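Local coordinates for protein dehydrogenase (Sinorhizobium meliloti, PDB 3UOE) that is probably an oxidoreductase, a dehydrogenase related to the malate and L-lactate dehydrogenases, assembled here as a two-chain protein, at residues 101-106 with 134-139; 138-143 with 284-289; 166-171 with 240-245; 175-180 with 255-260. All coordinates share one frame; numbering follows the deposited sequence.

Interaction 1 (101-106 with 134-139)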
loop_
_atom_site.group_PDB
_atom_site.type_symbol
_atom_site.label_atom_id
_atom_site.label_comp_id
_atom_site.label_asym_id
_atom_site.label_seq_id
_atom_site.Cartn_x
_atom_site.Cartn_y
_atom_site.Cartn_z
ATOM N N SER A 101 -20.314 5.900 -2.745
ATOM C CA SER A 101 -19.821 6.881 -3.698
ATOM C C SER A 101 -20.130 8.287 -3.199
ATOM O O SER A 101 -21.288 8.622 -2.956
ATOM C CB SER A 101 -20.484 6.663 -5.055
ATOM O OG SER A 101 -20.049 7.642 -5.970
ATOM N N VAL A 102 -19.102 9.112 -3.048
ATOM C CA VAL A 102 -19.293 10.444 -2.484
ATOM C C VAL A 102 -18.931 11.527 -3.482
ATOM O O VAL A 102 -17.820 11.567 -4.003
ATOM C CB VAL A 102 -18.458 10.668 -1.178
ATOM C CG1 VAL A 102 -18.732 12.051 -0.588
ATOM C CG2 VAL A 102 -18.759 9.602 -0.154
ATOM N N ASP A 103 -19.890 12.397 -3.755
ATOM C CA ASP A 103 -19.612 13.650 -4.437
ATOM C C ASP A 103 -19.308 14.695 -3.365
ATOM O O ASP A 103 -20.178 15.033 -2.565
ATOM C CB ASP A 103 -20.820 14.074 -5.273
ATOM C CG ASP A 103 -20.618 15.410 -5.959
ATOM O OD1 ASP A 103 -19.614 16.098 -5.670
ATOM O OD2 ASP A 103 -21.468 15.774 -6.800
ATOM N N GLY A 104 -18.073 15.194 -3.347
ATOM C CA GLY A 104 -17.635 16.146 -2.334
ATOM C C GLY A 104 -18.313 17.504 -2.403
ATOM O O GLY A 104 -18.303 18.259 -1.423
ATOM N N GLU A 105 -18.907 17.817 -3.554
ATOM C CA GLU A 105 -19.591 19.096 -3.757
ATOM C C GLU A 105 -18.669 20.275 -3.471
ATOM O O GLU A 105 -19.110 21.313 -2.977
ATOM C CB GLU A 105 -20.871 19.192 -2.902
ATOM C CG GLU A 105 -21.979 18.192 -3.304
ATOM C CD GLU A 105 -23.186 18.185 -2.358
ATOM O OE1 GLU A 105 -23.257 19.038 -1.440
ATOM O OE2 GLU A 105 -24.074 17.316 -2.531
ATOM N N ARG A 106 -17.383 20.090 -3.770
ATOM C CA ARG A 106 -16.387 21.149 -3.629
ATOM C C ARG A 106 -16.106 21.466 -2.156
ATOM O O ARG A 106 -15.551 22.514 -1.834
ATOM C CB ARG A 106 -16.862 22.398 -4.390
ATOM C CG ARG A 106 -16.876 22.195 -5.905
ATOM C CD ARG A 106 -17.915 23.037 -6.670
ATOM N NE ARG A 106 -18.631 24.019 -5.860
ATOM C CZ ARG A 106 -19.908 23.886 -5.507
ATOM N NH1 ARG A 106 -20.597 22.812 -5.896
ATOM N NH2 ARG A 106 -20.496 24.819 -4.763
ATOM N N ILE A 134 -14.324 9.103 -2.842
ATOM C CA ILE A 134 -14.651 10.525 -2.869
ATOM C C ILE A 134 -14.074 11.235 -4.080
ATOM O O ILE A 134 -12.912 11.042 -4.429
ATOM C CB ILE A 134 -14.088 11.245 -1.611
ATOM C CG1 ILE A 134 -14.589 10.579 -0.327
ATOM C CG2 ILE A 134 -14.426 12.729 -1.635
ATOM C CD1 ILE A 134 -13.679 10.825 0.864
ATOM N N ARG A 135 -14.896 12.068 -4.708
ATOM C CA ARG A 135 -14.454 12.937 -5.788
ATOM C C ARG A 135 -14.913 14.348 -5.454
ATOM O O ARG A 135 -15.692 14.541 -4.522
ATOM C CB ARG A 135 -15.046 12.489 -7.133
ATOM C CG ARG A 135 -16.554 12.693 -7.249
ATOM C CD ARG A 135 -17.144 11.897 -8.408
ATOM N NE ARG A 135 -18.567 12.161 -8.596
ATOM C CZ ARG A 135 -19.551 11.506 -7.977
ATOM N NH1 ARG A 135 -19.278 10.533 -7.111
ATOM N NH2 ARG A 135 -20.817 11.833 -8.217
ATOM N N ASN A 136 -14.418 15.332 -6.200
ATOM C CA ASN A 136 -14.892 16.706 -6.075
ATOM C C ASN A 136 -14.834 17.216 -4.634
ATOM O O ASN A 136 -15.759 17.886 -4.159
ATOM C CB ASN A 136 -16.314 16.819 -6.644
ATOM C CG ASN A 136 -16.716 18.255 -6.970
ATOM O OD1 ASN A 136 -15.876 19.101 -7.268
ATOM N ND2 ASN A 136 -18.016 18.525 -6.926
ATOM N N ALA A 137 -13.744 16.881 -3.944
ATOM C CA ALA A 137 -13.439 17.429 -2.621
ATOM C C ALA A 137 -12.062 18.093 -2.625
ATOM O O ALA A 137 -11.204 17.735 -3.415
ATOM C CB ALA A 137 -13.493 16.338 -1.558
ATOM N N ASN A 138 -11.853 19.050 -1.727
ATOM C CA ASN A 138 -10.566 19.708 -1.616
ATOM C C ASN A 138 -9.553 18.890 -0.835
ATOM O O ASN A 138 -9.829 17.791 -0.370
ATOM C CB ASN A 138 -10.693 21.102 -0.987
ATOM C CG ASN A 138 -11.238 22.131 -1.957
ATOM O OD1 ASN A 138 -10.476 22.874 -2.588
ATOM N ND2 ASN A 138 -12.562 22.177 -2.089
ATOM N N HIS A 139 -8.371 19.470 -0.698
ATOM C CA HIS A 139 -7.195 18.775 -0.206
ATOM C C HIS A 139 -7.438 18.220 1.188
ATOM O O HIS A 139 -8.014 18.895 2.043
ATOM C CB HIS A 139 -6.002 19.737 -0.218
ATOM C CG HIS A 139 -4.683 19.071 0.004
ATOM N ND1 HIS A 139 -4.042 19.079 1.223
ATOM C CD2 HIS A 139 -3.874 18.389 -0.840
ATOM C CE1 HIS A 139 -2.901 18.425 1.121
ATOM N NE2 HIS A 139 -2.779 17.988 -0.117
HETATM O O HOH W 1 -19.540 20.677 -8.150
#
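Asp-103 OD1 is gripped by two donors, one from across the contact and one from two residues on in its own segment: Asn-136 ND2 donates to it at 3.2 Å, and Glu-105 N donates to it at 2.8 Å, closing an Asx turn. The site lies at the C-terminal end of two neighbouring parallel strands, 99-105 and 129-137, which helix 109-127 joins into a beta-alpha-beta unit. The amide nitrogen comes in on the syn lone pair of OD1, whereas the backbone N-H meets the oxygen from above the carboxylate plane. Asp-103 and Asn-136 lie side by side, their flat groups 40° apart.

Further back the strands are still regular. Val-102 O accepts from Arg-135 N, and Arg-135 O from Gly-104 N at 2.7 Å. Val-102 CB meets Ile-134 CG1 on the face covered by Val-112 of the helix. On the other face the extended Arg-135 lays its guanidinium against Asp-103, with CB of the aspartate 3.7 Å from NH2 and above the plane. No N-H points at OD2, so probably only a general attraction of opposite charges acts between the two groups.

The two strands turn a corner at Arg-106 and Asn-136. A CB on Gly-104 would clash with Asn-136 O, the atom that accepts from Arg-106 N at 2.8 Å. The Arg-106 side chain bends at chi3 (7°) and runs alongside Asn-136. One water joins their ends, accepting from Asn-136 ND2 at 2.9 Å and from Arg-106 NH1 in the guanidinium plane.

Interaction 2 (138-143 with 284-289)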
loop_
_atom_site.group_PDB
_atom_site.type_symbol
_atom_site.label_atom_id
_atom_site.label_comp_id
_atom_site.label_asym_id
_atom_site.label_seq_id
_atom_site.Cartn_x
_atom_site.Cartn_y
_atom_site.Cartn_z
ATOM N N ASN A 138 -11.853 19.050 -1.727
ATOM C CA ASN A 138 -10.566 19.708 -1.616
ATOM C C ASN A 138 -9.553 18.890 -0.835
ATOM O O ASN A 138 -9.829 17.791 -0.370
ATOM C CB ASN A 138 -10.693 21.102 -0.987
ATOM C CG ASN A 138 -11.238 22.131 -1.957
ATOM O OD1 ASN A 138 -10.476 22.874 -2.588
ATOM N ND2 ASN A 138 -12.562 22.177 -2.089
ATOM N N HIS A 139 -8.371 19.470 -0.698
ATOM C CA HIS A 139 -7.195 18.775 -0.206
ATOM C C HIS A 139 -7.438 18.220 1.188
ATOM O O HIS A 139 -8.014 18.895 2.043
ATOM C CB HIS A 139 -6.002 19.737 -0.218
ATOM C CG HIS A 139 -4.683 19.071 0.004
ATOM N ND1 HIS A 139 -4.042 19.079 1.223
ATOM C CD2 HIS A 139 -3.874 18.389 -0.840
ATOM C CE1 HIS A 139 -2.901 18.425 1.121
ATOM N NE2 HIS A 139 -2.779 17.988 -0.117
HETATM N N MSE A 140 -6.988 16.987 1.401
HETATM C CA MSE A 140 -7.269 16.233 2.619
HETATM C C MSE A 140 -6.304 16.537 3.753
HETATM O O MSE A 140 -6.545 16.175 4.908
HETATM C CB MSE A 140 -7.194 14.736 2.315
HETATM C CG MSE A 140 -8.329 14.257 1.459
HETATM SE SE MSE A 140 -9.990 14.461 2.456
HETATM C CE MSE A 140 -11.218 14.640 0.920
ATOM N N GLY A 141 -5.193 17.180 3.423
ATOM C CA GLY A 141 -4.145 17.361 4.401
ATOM C C GLY A 141 -3.531 16.028 4.784
ATOM O O GLY A 141 -3.419 15.126 3.953
HETATM N N MSE A 142 -3.138 15.906 6.048
HETATM C CA MSE A 142 -2.365 14.764 6.521
HETATM C C MSE A 142 -3.233 13.541 6.755
HETATM O O MSE A 142 -4.064 13.540 7.658
HETATM C CB MSE A 142 -1.652 15.137 7.820
HETATM C CG MSE A 142 -0.991 13.965 8.542
HETATM SE SE MSE A 142 -0.205 14.510 10.272
HETATM C CE MSE A 142 -1.839 14.741 11.310
ATOM N N LEU A 143 -3.024 12.491 5.970
ATOM C CA LEU A 143 -3.912 11.331 6.028
ATOM C C LEU A 143 -3.843 10.557 7.350
ATOM O O LEU A 143 -4.772 9.831 7.690
ATOM C CB LEU A 143 -3.669 10.397 4.841
ATOM C CG LEU A 143 -3.828 11.009 3.442
ATOM C CD1 LEU A 143 -3.900 9.914 2.373
ATOM C CD2 LEU A 143 -5.060 11.907 3.373
ATOM N N LYS A 284 -9.036 15.758 -7.895
ATOM C CA LYS A 284 -8.342 14.563 -7.440
ATOM C C LYS A 284 -9.356 13.661 -6.714
ATOM O O LYS A 284 -10.528 14.035 -6.557
ATOM C CB LYS A 284 -7.161 14.947 -6.531
ATOM C CG LYS A 284 -7.452 14.947 -5.039
ATOM C CD LYS A 284 -8.463 15.977 -4.637
ATOM C CE LYS A 284 -9.185 15.568 -3.342
ATOM N NZ LYS A 284 -8.550 16.140 -2.148
ATOM N N GLY A 285 -8.927 12.474 -6.297
ATOM C CA GLY A 285 -9.817 11.556 -5.605
ATOM C C GLY A 285 -9.238 11.074 -4.288
ATOM O O GLY A 285 -8.051 11.254 -4.020
ATOM N N ASP A 286 -10.088 10.464 -3.464
ATOM C CA ASP A 286 -9.684 9.901 -2.178
ATOM C C ASP A 286 -10.465 8.622 -1.945
ATOM O O ASP A 286 -11.609 8.503 -2.370
ATOM C CB ASP A 286 -9.960 10.863 -1.020
ATOM C CG ASP A 286 -9.926 12.318 -1.448
ATOM O OD1 ASP A 286 -10.940 12.791 -2.003
ATOM O OD2 ASP A 286 -8.888 12.982 -1.237
ATOM N N LEU A 287 -9.818 7.677 -1.276
ATOM C CA LEU A 287 -10.413 6.417 -0.914
ATOM C C LEU A 287 -10.231 6.205 0.578
ATOM O O LEU A 287 -9.155 6.466 1.131
ATOM C CB LEU A 287 -9.752 5.261 -1.659
ATOM C CG LEU A 287 -9.892 5.199 -3.174
ATOM C CD1 LEU A 287 -9.096 4.018 -3.751
ATOM C CD2 LEU A 287 -11.368 5.140 -3.582
ATOM N N LEU A 288 -11.299 5.738 1.215
ATOM C CA LEU A 288 -11.269 5.319 2.600
ATOM C C LEU A 288 -11.807 3.890 2.684
ATOM O O LEU A 288 -12.917 3.610 2.251
ATOM C CB LEU A 288 -12.120 6.253 3.464
ATOM C CG LEU A 288 -12.310 5.782 4.910
ATOM C CD1 LEU A 288 -10.995 5.846 5.685
ATOM C CD2 LEU A 288 -13.392 6.586 5.616
ATOM N N ILE A 289 -10.999 2.982 3.209
ATOM C CA ILE A 289 -11.447 1.619 3.429
ATOM C C ILE A 289 -11.430 1.337 4.914
ATOM O O ILE A 289 -10.391 1.464 5.562
ATOM C CB ILE A 289 -10.539 0.604 2.742
ATOM C CG1 ILE A 289 -10.671 0.722 1.230
ATOM C CG2 ILE A 289 -10.880 -0.813 3.201
ATOM C CD1 ILE A 289 -9.422 0.310 0.494
HETATM O O HOH W 2 -5.746 15.327 -0.683
#
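Lys-284 reaches across to the loop 138-143, where NZ donates to Asn-138 O at 2.7 Å. The ammonium group sits above the carbonyl plane, 72° out of it, and not on a lone pair. Bends at chi2 (-64°) and chi4 (94°) curl the chain so that NZ also comes 3.3 Å from Asp-286 OD2, a salt bridge whose hydrogen bond is weak. A water accepts from Met-140 N at 2.9 Å and, weakly, from the same NZ. With Lys-284 cut back to an alanine, Asn-138 O is likely to lose this donor and the buried Asp-286 its positive mate.

Two residues on, Asp-286 points the same way and meets selenomethionine Met-140 coming from the opposite direction. Its OD1 is 3.5 Å from Met-140 CE at the end of the bent chain. OD2 is also hydrogen-bonded to Ser-161 OG of strand 156-161, its strongest polar partner, and Met-113 of helix 109-127 packs on both side chains. This is a loop, leading from strand 129-137 into helix 144-152, held to the segment of strand 285-291 in the mixed sheet by a lysine-to-carbonyl hydrogen bond and by Met-140 packing on Asp-286.

Interaction 3 (166-171 with 240-245)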
loop_
_atom_site.group_PDB
_atom_site.type_symbol
_atom_site.label_atom_id
_atom_site.label_comp_id
_atom_site.label_asym_id
_atom_site.label_seq_id
_atom_site.Cartn_x
_atom_site.Cartn_y
_atom_site.Cartn_z
ATOM N N LEU A 166 3.018 15.404 -10.009
ATOM C CA LEU A 166 4.216 16.025 -9.459
ATOM C C LEU A 166 5.408 15.085 -9.451
ATOM O O LEU A 166 6.538 15.510 -9.200
ATOM C CB LEU A 166 3.949 16.509 -8.034
ATOM C CG LEU A 166 2.885 17.599 -7.931
ATOM C CD1 LEU A 166 2.435 17.775 -6.484
ATOM C CD2 LEU A 166 3.394 18.909 -8.541
ATOM N N VAL A 167 5.155 13.817 -9.750
ATOM C CA VAL A 167 6.132 12.758 -9.537
ATOM C C VAL A 167 6.400 12.038 -10.842
ATOM O O VAL A 167 5.466 11.671 -11.553
ATOM C CB VAL A 167 5.584 11.725 -8.521
ATOM C CG1 VAL A 167 6.528 10.525 -8.379
ATOM C CG2 VAL A 167 5.312 12.392 -7.164
ATOM N N HIS A 168 7.664 11.819 -11.173
ATOM C CA HIS A 168 7.956 11.087 -12.401
ATOM C C HIS A 168 8.011 9.594 -12.144
ATOM O O HIS A 168 8.302 9.168 -11.037
ATOM C CB HIS A 168 9.251 11.573 -13.062
ATOM C CG HIS A 168 10.470 11.419 -12.214
ATOM N ND1 HIS A 168 11.041 10.195 -11.938
ATOM C CD2 HIS A 168 11.261 12.346 -11.620
ATOM C CE1 HIS A 168 12.117 10.368 -11.192
ATOM N NE2 HIS A 168 12.274 11.666 -10.984
ATOM N N PRO A 169 7.734 8.790 -13.174
ATOM C CA PRO A 169 7.881 7.344 -12.992
ATOM C C PRO A 169 9.348 6.995 -12.787
ATOM O O PRO A 169 10.230 7.788 -13.130
ATOM C CB PRO A 169 7.399 6.770 -14.328
ATOM C CG PRO A 169 6.696 7.899 -15.033
ATOM C CD PRO A 169 7.344 9.143 -14.549
ATOM N N PHE A 170 9.603 5.820 -12.232
ATOM C CA PHE A 170 10.948 5.286 -12.194
ATOM C C PHE A 170 11.402 5.111 -13.647
ATOM O O PHE A 170 10.677 4.539 -14.459
ATOM C CB PHE A 170 10.954 3.956 -11.441
ATOM C CG PHE A 170 12.312 3.339 -11.307
ATOM C CD1 PHE A 170 13.222 3.825 -10.383
ATOM C CD2 PHE A 170 12.683 2.269 -12.107
ATOM C CE1 PHE A 170 14.483 3.260 -10.264
ATOM C CE2 PHE A 170 13.944 1.690 -11.988
ATOM C CZ PHE A 170 14.846 2.188 -11.069
ATOM N N GLY A 171 12.575 5.637 -13.988
ATOM C CA GLY A 171 13.073 5.564 -15.357
ATOM C C GLY A 171 12.600 6.690 -16.267
ATOM O O GLY A 171 13.007 6.761 -17.432
ATOM N N ALA A 240 9.891 17.534 -11.632
ATOM C CA ALA A 240 9.260 16.305 -11.176
ATOM C C ALA A 240 10.042 15.666 -10.030
ATOM O O ALA A 240 11.275 15.705 -9.991
ATOM C CB ALA A 240 9.066 15.315 -12.337
ATOM N N ILE A 241 9.302 15.089 -9.092
ATOM C CA ILE A 241 9.876 14.491 -7.907
ATOM C C ILE A 241 10.027 13.006 -8.167
ATOM O O ILE A 241 9.235 12.419 -8.901
ATOM C CB ILE A 241 8.962 14.732 -6.678
ATOM C CG1 ILE A 241 8.852 16.232 -6.385
ATOM C CG2 ILE A 241 9.479 13.995 -5.455
ATOM C CD1 ILE A 241 7.726 16.602 -5.418
ATOM N N ALA A 242 11.055 12.404 -7.581
ATOM C CA ALA A 242 11.272 10.967 -7.712
ATOM C C ALA A 242 10.344 10.191 -6.778
ATOM O O ALA A 242 9.914 10.710 -5.747
ATOM C CB ALA A 242 12.730 10.619 -7.426
ATOM N N PRO A 243 10.013 8.950 -7.152
ATOM C CA PRO A 243 9.300 8.043 -6.252
ATOM C C PRO A 243 10.261 7.607 -5.155
ATOM O O PRO A 243 11.468 7.631 -5.372
ATOM C CB PRO A 243 9.006 6.838 -7.149
ATOM C CG PRO A 243 10.145 6.868 -8.156
ATOM C CD PRO A 243 10.253 8.335 -8.468
ATOM N N PHE A 244 9.749 7.213 -3.998
ATOM C CA PHE A 244 10.615 6.604 -2.995
ATOM C C PHE A 244 10.774 5.141 -3.372
ATOM O O PHE A 244 9.960 4.606 -4.120
ATOM C CB PHE A 244 10.001 6.707 -1.601
ATOM C CG PHE A 244 9.239 5.489 -1.194
ATOM C CD1 PHE A 244 7.963 5.265 -1.681
ATOM C CD2 PHE A 244 9.805 4.557 -0.329
ATOM C CE1 PHE A 244 7.256 4.135 -1.312
ATOM C CE2 PHE A 244 9.110 3.430 0.045
ATOM C CZ PHE A 244 7.828 3.215 -0.442
ATOM N N GLY A 245 11.824 4.499 -2.875
ATOM C CA GLY A 245 11.988 3.069 -3.052
ATOM C C GLY A 245 12.072 2.615 -4.496
ATOM O O GLY A 245 11.707 1.491 -4.812
#
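The imidazole of His-168 lies over the backbone of 240-242, with Ile-241 O beneath one face and Ala-240 CB at its edge. The carbonyl oxygen is 3.4 Å from CD2, offset toward the rim of the ring, and Ala-240 CB stands 3.8 Å from the same carbon. NE2 comes 3.5 Å from Ala-242 CA, which approaches obliquely. Two features place the ring: CG sits between the backbone N and the carbonyl carbon (chi1 60°), and ND1 donates to Pro-169 O at 2.8 Å, an almost straight bond whose acceptor lies in the ring plane. That bond should fix which way round the imidazole is turned. Replacing His-168 by an alanine is likely to leave Pro-169 O without its ND1 donor and open a gap beside the methyls of Ala-240 and Ala-242.

The backbones below form a single bridge, Val-167 with Ile-241. Ile-241 N donates to Leu-166 O in the carbonyl plane, and Ile-241 O accepts from His-168 N at 2.8 Å. Leu-166 and Val-167 together face Ile-177 in a classic beta bulge; the segment thus pairs with 175-180 through the bulge and with strand 240-241 through the bridge, the latter an outer strand, within this chain, of a small antiparallel sheet.

Pro-243 crosses the histidine at about a right angle; its CD is 3.3 Å from His-168 O, and its CG approaches Phe-170 CB. Val-167 points away overall, yet its CG1 touches Ile-241 O at 3.3 Å. Pro-169 packs on Val-322 of the second subunit, and Phe-170 rests on Tyr-250 of helix 246-264.

Interaction 4 (175-180 with 255-260)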
loop_
_atom_site.group_PDB
_atom_site.type_symbol
_atom_site.label_atom_id
_atom_site.label_comp_id
_atom_site.label_asym_id
_atom_site.label_seq_id
_atom_site.Cartn_x
_atom_site.Cartn_y
_atom_site.Cartn_z
ATOM N N ALA A 175 6.716 14.784 -14.780
ATOM C CA ALA A 175 5.681 14.720 -13.759
ATOM C C ALA A 175 4.404 14.121 -14.347
ATOM O O ALA A 175 3.774 14.735 -15.201
ATOM C CB ALA A 175 5.409 16.110 -13.219
ATOM N N LEU A 176 4.010 12.935 -13.878
ATOM C CA LEU A 176 2.867 12.230 -14.459
ATOM C C LEU A 176 2.014 11.530 -13.415
ATOM O O LEU A 176 0.907 11.055 -13.705
ATOM C CB LEU A 176 3.352 11.211 -15.488
ATOM C CG LEU A 176 3.944 11.809 -16.763
ATOM C CD1 LEU A 176 4.750 10.766 -17.542
ATOM C CD2 LEU A 176 2.845 12.428 -17.623
ATOM N N ILE A 177 2.541 11.472 -12.199
ATOM C CA ILE A 177 1.909 10.749 -11.104
ATOM C C ILE A 177 1.808 11.698 -9.908
ATOM O O ILE A 177 2.650 12.590 -9.742
ATOM C CB ILE A 177 2.758 9.495 -10.740
ATOM C CG1 ILE A 177 2.925 8.591 -11.971
ATOM C CG2 ILE A 177 2.158 8.722 -9.560
ATOM C CD1 ILE A 177 4.069 7.582 -11.856
ATOM N N GLY A 178 0.784 11.518 -9.079
ATOM C CA GLY A 178 0.614 12.363 -7.909
ATOM C C GLY A 178 1.532 11.940 -6.774
ATOM O O GLY A 178 2.194 10.898 -6.865
ATOM N N THR A 179 1.578 12.737 -5.706
ATOM C CA THR A 179 2.373 12.370 -4.537
ATOM C C THR A 179 1.775 11.162 -3.813
ATOM O O THR A 179 2.467 10.470 -3.070
ATOM C CB THR A 179 2.553 13.554 -3.566
ATOM O OG1 THR A 179 1.274 14.102 -3.237
ATOM C CG2 THR A 179 3.418 14.636 -4.199
ATOM N N ASN A 180 0.480 10.936 -4.031
ATOM C CA ASN A 180 -0.217 9.682 -3.684
ATOM C C ASN A 180 0.169 9.002 -2.381
ATOM O O ASN A 180 0.743 7.909 -2.386
ATOM C CB ASN A 180 -0.111 8.672 -4.827
ATOM C CG ASN A 180 -0.676 9.211 -6.119
ATOM O OD1 ASN A 180 -1.178 10.341 -6.160
ATOM N ND2 ASN A 180 -0.603 8.414 -7.184
ATOM N N ALA A 255 -0.166 2.278 -8.586
ATOM C CA ALA A 255 -1.318 1.506 -8.133
ATOM C C ALA A 255 -2.334 2.449 -7.495
ATOM O O ALA A 255 -3.509 2.445 -7.853
ATOM C CB ALA A 255 -0.899 0.416 -7.147
ATOM N N ILE A 256 -1.866 3.268 -6.559
ATOM C CA ILE A 256 -2.737 4.208 -5.873
ATOM C C ILE A 256 -3.458 5.100 -6.879
ATOM O O ILE A 256 -4.683 5.261 -6.823
ATOM C CB ILE A 256 -1.954 5.047 -4.849
ATOM C CG1 ILE A 256 -1.435 4.141 -3.730
ATOM C CG2 ILE A 256 -2.823 6.160 -4.274
ATOM C CD1 ILE A 256 -0.431 4.778 -2.824
ATOM N N GLU A 257 -2.695 5.655 -7.814
ATOM C CA GLU A 257 -3.243 6.510 -8.864
ATOM C C GLU A 257 -4.437 5.838 -9.540
ATOM O O GLU A 257 -5.504 6.432 -9.700
ATOM C CB GLU A 257 -2.159 6.789 -9.913
ATOM C CG GLU A 257 -2.556 7.809 -10.965
ATOM C CD GLU A 257 -2.423 9.226 -10.443
ATOM O OE1 GLU A 257 -1.352 9.535 -9.869
ATOM O OE2 GLU A 257 -3.387 10.019 -10.588
ATOM N N LEU A 258 -4.239 4.586 -9.933
ATOM C CA LEU A 258 -5.216 3.849 -10.726
ATOM C C LEU A 258 -6.424 3.456 -9.888
ATOM O O LEU A 258 -7.552 3.575 -10.343
ATOM C CB LEU A 258 -4.565 2.601 -11.337
ATOM C CG LEU A 258 -3.313 2.864 -12.181
ATOM C CD1 LEU A 258 -2.528 1.580 -12.440
ATOM C CD2 LEU A 258 -3.684 3.548 -13.494
ATOM N N LEU A 259 -6.183 2.985 -8.664
ATOM C CA LEU A 259 -7.279 2.640 -7.770
ATOM C C LEU A 259 -8.152 3.861 -7.497
ATOM O O LEU A 259 -9.379 3.794 -7.595
ATOM C CB LEU A 259 -6.764 2.047 -6.455
ATOM C CG LEU A 259 -6.063 0.688 -6.543
ATOM C CD1 LEU A 259 -5.193 0.453 -5.316
ATOM C CD2 LEU A 259 -7.083 -0.428 -6.701
ATOM N N VAL A 260 -7.528 4.988 -7.175
ATOM C CA VAL A 260 -8.314 6.178 -6.861
ATOM C C VAL A 260 -9.205 6.607 -8.038
ATOM O O VAL A 260 -10.410 6.788 -7.873
ATOM C CB VAL A 260 -7.437 7.345 -6.381
ATOM C CG1 VAL A 260 -8.287 8.577 -6.160
ATOM C CG2 VAL A 260 -6.737 6.966 -5.094
#
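Ile-177 is the first residue of 175-180 to meet the helix: its CG2 methyl lies 3.6 Å from Glu-257 OE1, with the two side chains running at a slant to each other. The next residue, Gly-178, gives its backbone N-H to that same oxygen. The bond is 3.0 Å long and nearly straight (170°), and it reaches OE1 almost along the C-O bond direction. A CB on Gly-178 would run into Asn-180 OD1, so the tight curl that brings the asparagine back toward the glycine needs a residue without a side chain.

This is a loop docked on helix 246-264. It runs between strands 156-161 and 182-186, and through Leu-176 and Ile-177 its backbone also pairs with Val-167. Leu-176 O is hydrogen-bonded to Tyr-306 OH of the second subunit, which places this part of the loop at the interface.

At Asn-180 the side chain crosses Glu-257 at about a right angle. ND2 donates to OE1, also at 3.0 Å, but from 53° above the carboxylate plane, while OE1 stays in the plane of the amide. ND2 also donates to Gly-253 O, its strongest polar partner, one turn back in the helix. Glu-257 presents OE1 through a bend at chi2 (80°), and its OE2 accepts from Ala-269 N, so both carboxylate oxygens of this buried residue have N-H partners. Alongside, Asn-180 and Ile-256 slide past each other in opposite directions: CB of the asparagine touches CG2 at 3.7 Å, and Asn-180 O lies 3.4 Å from Ile-256 CD1.

Overall arrangement
Interactions 1 and 2 share Asn-138 and His-139, with centres about 9 Å apart, and sit on one mixed sheet where strands 129-137 and 285-291 are neighbours; Ile-134 N probably donates a hydrogen bond to Asp-286 O between them. Interactions 2 and 4 have centres about 12 Å apart and meet where Val-260 and Leu-259 of helix 246-264 pack on Gly-285 and Leu-287. Interactions 3 and 4, centres about 11 Å apart, join where Ile-177 O meets the N-H groups of Leu-166 and Val-167. Along the chain interaction 1 closes first; interactions 3 and 4 alternate inside the long loop closed by interaction 2. The contacts thus run from the sheet to the subunit interface, which interactions 3 and 4 both touch.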